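Local coordinates for putative type VI secretion protein (PDB 6SK0), which forms the VgrG spike at the tip of the type VI secretion system, which loads and inhibits a phospholipase effector, at the interface of chains A and B. Residues are numbered along the deposited sequence; one frame, centred on the assembly and turned at random. Chains: chain A/B, Putative type VI secretion protein.

Contact 1: the interface of chains A and B. Residues chain A 659-663, 667; chain B 667-670.
A:Ile661 and B:Val669 face each other as bridge partners where strand 659-663 of chain A runs parallel to strand 667-671 of chain B. The backbone of A:Ile661 bonds on both sides of B:Val669: A:Ile661 N donates to B:Thr668 O over 2.8 Å with 170° at the hydrogen, and A:Ile661 O accepts from B:Val670 N at 2.9 Å. One rung further along on each side, B:Thr668 N bonds to A:Thr659 O and A:Ala663 N to B:Val670 O, continuing the ladder.

Side chains alternate across this sheet, and the apolar row is the tightly packed one. B:Phe667, with CG anti to its backbone N (chi1 176°), sets its ring obliquely against the side chains of A:Thr659 and A:Ile661. Ring atom CE1 of B:Phe667 lies 3.6 Å from the terminal methyl CD1 of A:Ile661. A:Thr659 CG2 meets the same ring at its edge, in plane. A:Phe667, from the next strand of chain A, approaches B:Phe667 tip to tip, the two CZ atoms 4.2 Å apart. B:Val669 splits its branches between neighbours: CG1, anti to the backbone N (chi1 172°), touches A:Phe667 CB at 3.6 Å, whereas CG2 sits 3.9 Å above the plane of that ring, offset toward the rim, and also reaches A:Ile661 CB.

On the opposite face the contact is sparse. A:Asp660 and B:Thr668 lie side by side pointing the same way, and the hydroxyl OG1 of B:Thr668 comes to 3.6 Å from A:Asp660 CB without a hydrogen bond to the carboxylate. A:Thr662 loses little surface to chain B, which marks this row as the looser one, probably toward solvent. The site thus splices a strand of one chain to a strand of another, with phenylalanines, isoleucine and valine filling the inner side of the trimeric, intertwined beta-helical spike.

Contact 2: the interface of chains A and B. Residues chain A 670-672; chain B 594, 680-681.
Charge pairing centres on A:Glu672, whose CG is anti to the backbone N (chi1 -175°) and whose chain bends at chi2, bringing the carboxylate over to B:Arg680. A salt bridge joins the guanidinium NH1 of B:Arg680 to A:Glu672 OE1 at 2.7 Å through the syn lone pair of the oxygen. The carboxylate and guanidinium planes stand 86° apart, and the angle at the hydrogen is 118°, so the pair is close but poorly aligned.

Among the hydrogen bonds of neutral donors, the side-chain amide of B:Asn681 contributes ND2 to two acceptors of the same residue. It donates to the backbone A:Glu672 O nearly in its own amide plane and nearly straight, and to OE2 from above the carboxylate plane along a more bent path. B:Arg680 N adds a backbone bond to A:Ala671 O at 2.8 Å.

Apolar contact is supplied by B:Met594, bent at chi2 and chi3. Its side chain crosses that of A:Val670 at a slant, with the B:Met594 sulphur SD 3.7 Å from the methyl CG1. The CE methyl of B:Met594 lies 3.6 Å from A:Glu672 CA. The aliphatic part of B:Arg680 extends this patch, CD lying 4.0 Å from A:Val670 CG1.

B:Met594 belongs to helix 578-600 packed along the strands, while A:Glu672 follows strand 667-671 and B:Arg680 and B:Asn681 occupy the loop between strands 675-679 and 684-688.

Contact 1: the interface of chains A and B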
# COMPACT_ATOMS: atom_id res chain seq x y z
N THR A 659 -5.97 7.29 -4.50
CA THR A 659 -5.09 6.56 -3.60
C THR A 659 -4.69 7.55 -2.52
O THR A 659 -3.93 8.49 -2.80
CB THR A 659 -3.86 6.00 -4.32
OG1 THR A 659 -4.27 5.01 -5.26
CG2 THR A 659 -2.90 5.39 -3.32
N ASP A 660 -5.21 7.37 -1.32
CA ASP A 660 -4.99 8.30 -0.21
C ASP A 660 -4.03 7.68 0.78
O ASP A 660 -4.21 6.53 1.19
CB ASP A 660 -6.30 8.64 0.52
CG ASP A 660 -7.44 8.89 -0.42
OD1 ASP A 660 -8.51 9.37 0.01
OD2 ASP A 660 -7.30 8.54 -1.59
N ILE A 661 -3.02 8.44 1.16
CA ILE A 661 -2.11 8.04 2.22
C ILE A 661 -2.25 9.06 3.33
O ILE A 661 -2.10 10.26 3.11
CB ILE A 661 -0.66 7.94 1.73
CG1 ILE A 661 -0.56 6.85 0.66
CG2 ILE A 661 0.26 7.66 2.89
CD1 ILE A 661 0.80 6.72 0.08
N THR A 662 -2.54 8.57 4.52
CA THR A 662 -2.72 9.39 5.70
C THR A 662 -1.76 8.89 6.77
O THR A 662 -1.95 7.80 7.32
CB THR A 662 -4.17 9.33 6.17
OG1 THR A 662 -5.00 9.98 5.21
CG2 THR A 662 -4.33 10.02 7.47
N ALA A 663 -0.71 9.65 7.03
CA ALA A 663 0.33 9.27 7.97
C ALA A 663 0.16 10.08 9.24
O ALA A 663 0.20 11.31 9.21
CB ALA A 663 1.72 9.47 7.38
N PHE A 667 5.28 10.67 5.85
CA PHE A 667 5.29 9.91 4.62
C PHE A 667 6.68 10.03 4.03
O PHE A 667 7.11 11.11 3.63
CB PHE A 667 4.23 10.40 3.64
CG PHE A 667 4.27 9.72 2.32
CD1 PHE A 667 3.94 8.38 2.21
CD2 PHE A 667 4.64 10.40 1.18
CE1 PHE A 667 3.97 7.75 1.00
CE2 PHE A 667 4.67 9.77 -0.04
CZ PHE A 667 4.33 8.43 -0.12
N PHE B 667 -3.86 11.05 -6.24
CA PHE B 667 -2.95 10.56 -5.22
C PHE B 667 -2.77 11.67 -4.20
O PHE B 667 -2.22 12.73 -4.52
CB PHE B 667 -1.62 10.14 -5.83
CG PHE B 667 -0.61 9.72 -4.82
CD1 PHE B 667 -0.79 8.57 -4.08
CD2 PHE B 667 0.52 10.48 -4.59
CE1 PHE B 667 0.13 8.18 -3.15
CE2 PHE B 667 1.45 10.09 -3.66
CZ PHE B 667 1.26 8.93 -2.94
N THR B 668 -3.26 11.44 -3.00
CA THR B 668 -3.20 12.43 -1.94
C THR B 668 -2.43 11.85 -0.76
O THR B 668 -2.64 10.70 -0.38
CB THR B 668 -4.60 12.89 -1.50
OG1 THR B 668 -5.25 11.85 -0.77
CG2 THR B 668 -5.44 13.25 -2.71
N VAL B 669 -1.53 12.65 -0.22
CA VAL B 669 -0.80 12.32 0.99
C VAL B 669 -1.02 13.45 1.98
O VAL B 669 -0.78 14.61 1.66
CB VAL B 669 0.70 12.12 0.73
CG1 VAL B 669 1.43 11.97 2.04
CG2 VAL B 669 0.94 10.93 -0.16
N VAL B 670 -1.48 13.10 3.17
CA VAL B 670 -1.46 14.01 4.30
C VAL B 670 -0.64 13.34 5.37
O VAL B 670 -1.00 12.28 5.88
CB VAL B 670 -2.86 14.37 4.80
CG1 VAL B 670 -2.76 15.45 5.86
CG2 VAL B 670 -3.73 14.81 3.67

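Contact 2: the interface of chains A and B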
# COMPACT_ATOMS: atom_id res chain seq x y z
N VAL A 670 11.95 6.40 -0.11
CA VAL A 670 13.31 6.26 -0.60
C VAL A 670 13.26 5.31 -1.77
O VAL A 670 12.89 4.14 -1.62
CB VAL A 670 14.28 5.77 0.48
CG1 VAL A 670 15.70 5.83 -0.05
CG2 VAL A 670 14.14 6.60 1.72
N ALA A 671 13.58 5.82 -2.95
CA ALA A 671 13.70 5.01 -4.15
C ALA A 671 15.16 4.95 -4.55
O ALA A 671 15.84 5.98 -4.56
CB ALA A 671 12.85 5.58 -5.28
N GLU A 672 15.63 3.75 -4.85
CA GLU A 672 17.00 3.61 -5.33
C GLU A 672 17.17 4.29 -6.68
O GLU A 672 18.20 4.90 -6.94
CB GLU A 672 17.37 2.13 -5.41
CG GLU A 672 18.81 1.88 -5.79
CD GLU A 672 19.78 2.41 -4.75
OE1 GLU A 672 19.43 2.43 -3.56
OE2 GLU A 672 20.90 2.80 -5.13
N MET B 594 18.04 1.81 3.09
CA MET B 594 17.45 3.05 2.59
C MET B 594 17.32 4.09 3.69
O MET B 594 17.39 5.28 3.42
CB MET B 594 16.09 2.77 1.96
CG MET B 594 16.21 2.00 0.68
SD MET B 594 17.46 2.63 -0.42
CE MET B 594 16.53 2.55 -1.94
N ARG B 680 17.57 8.16 -5.05
CA ARG B 680 18.99 7.97 -4.82
C ARG B 680 19.81 8.10 -6.09
O ARG B 680 20.93 8.61 -6.04
CB ARG B 680 19.24 6.61 -4.17
CG ARG B 680 18.65 6.51 -2.78
CD ARG B 680 19.15 5.29 -2.07
NE ARG B 680 20.56 5.42 -1.73
CZ ARG B 680 21.35 4.40 -1.42
NH1 ARG B 680 20.87 3.17 -1.41
NH2 ARG B 680 22.62 4.62 -1.11
N ASN B 681 19.29 7.67 -7.21
CA ASN B 681 20.18 7.64 -8.37
C ASN B 681 19.62 8.33 -9.61
O ASN B 681 20.38 8.95 -10.34
CB ASN B 681 20.52 6.19 -8.70
CG ASN B 681 21.42 5.56 -7.67
OD1 ASN B 681 22.63 5.71 -7.72
ND2 ASN B 681 20.82 4.87 -6.72

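The C-alpha centres of contact 1 and contact 2 lie about 20 Å apart, and strand 667-671 takes part in both. In contact 1 the chain B copy of this strand pairs with chain A, and the chain A copy already enters through A:Phe667. In contact 2 the last residues of the chain A copy, with the loop residue after them, meet a turn and a helix of chain B. Backbone pairing thus gives way to turn and helix contacts along one strand. Together they tie neighbouring chains into one shaft, consistent with a trimeric spike, which would be stiffened by such ties.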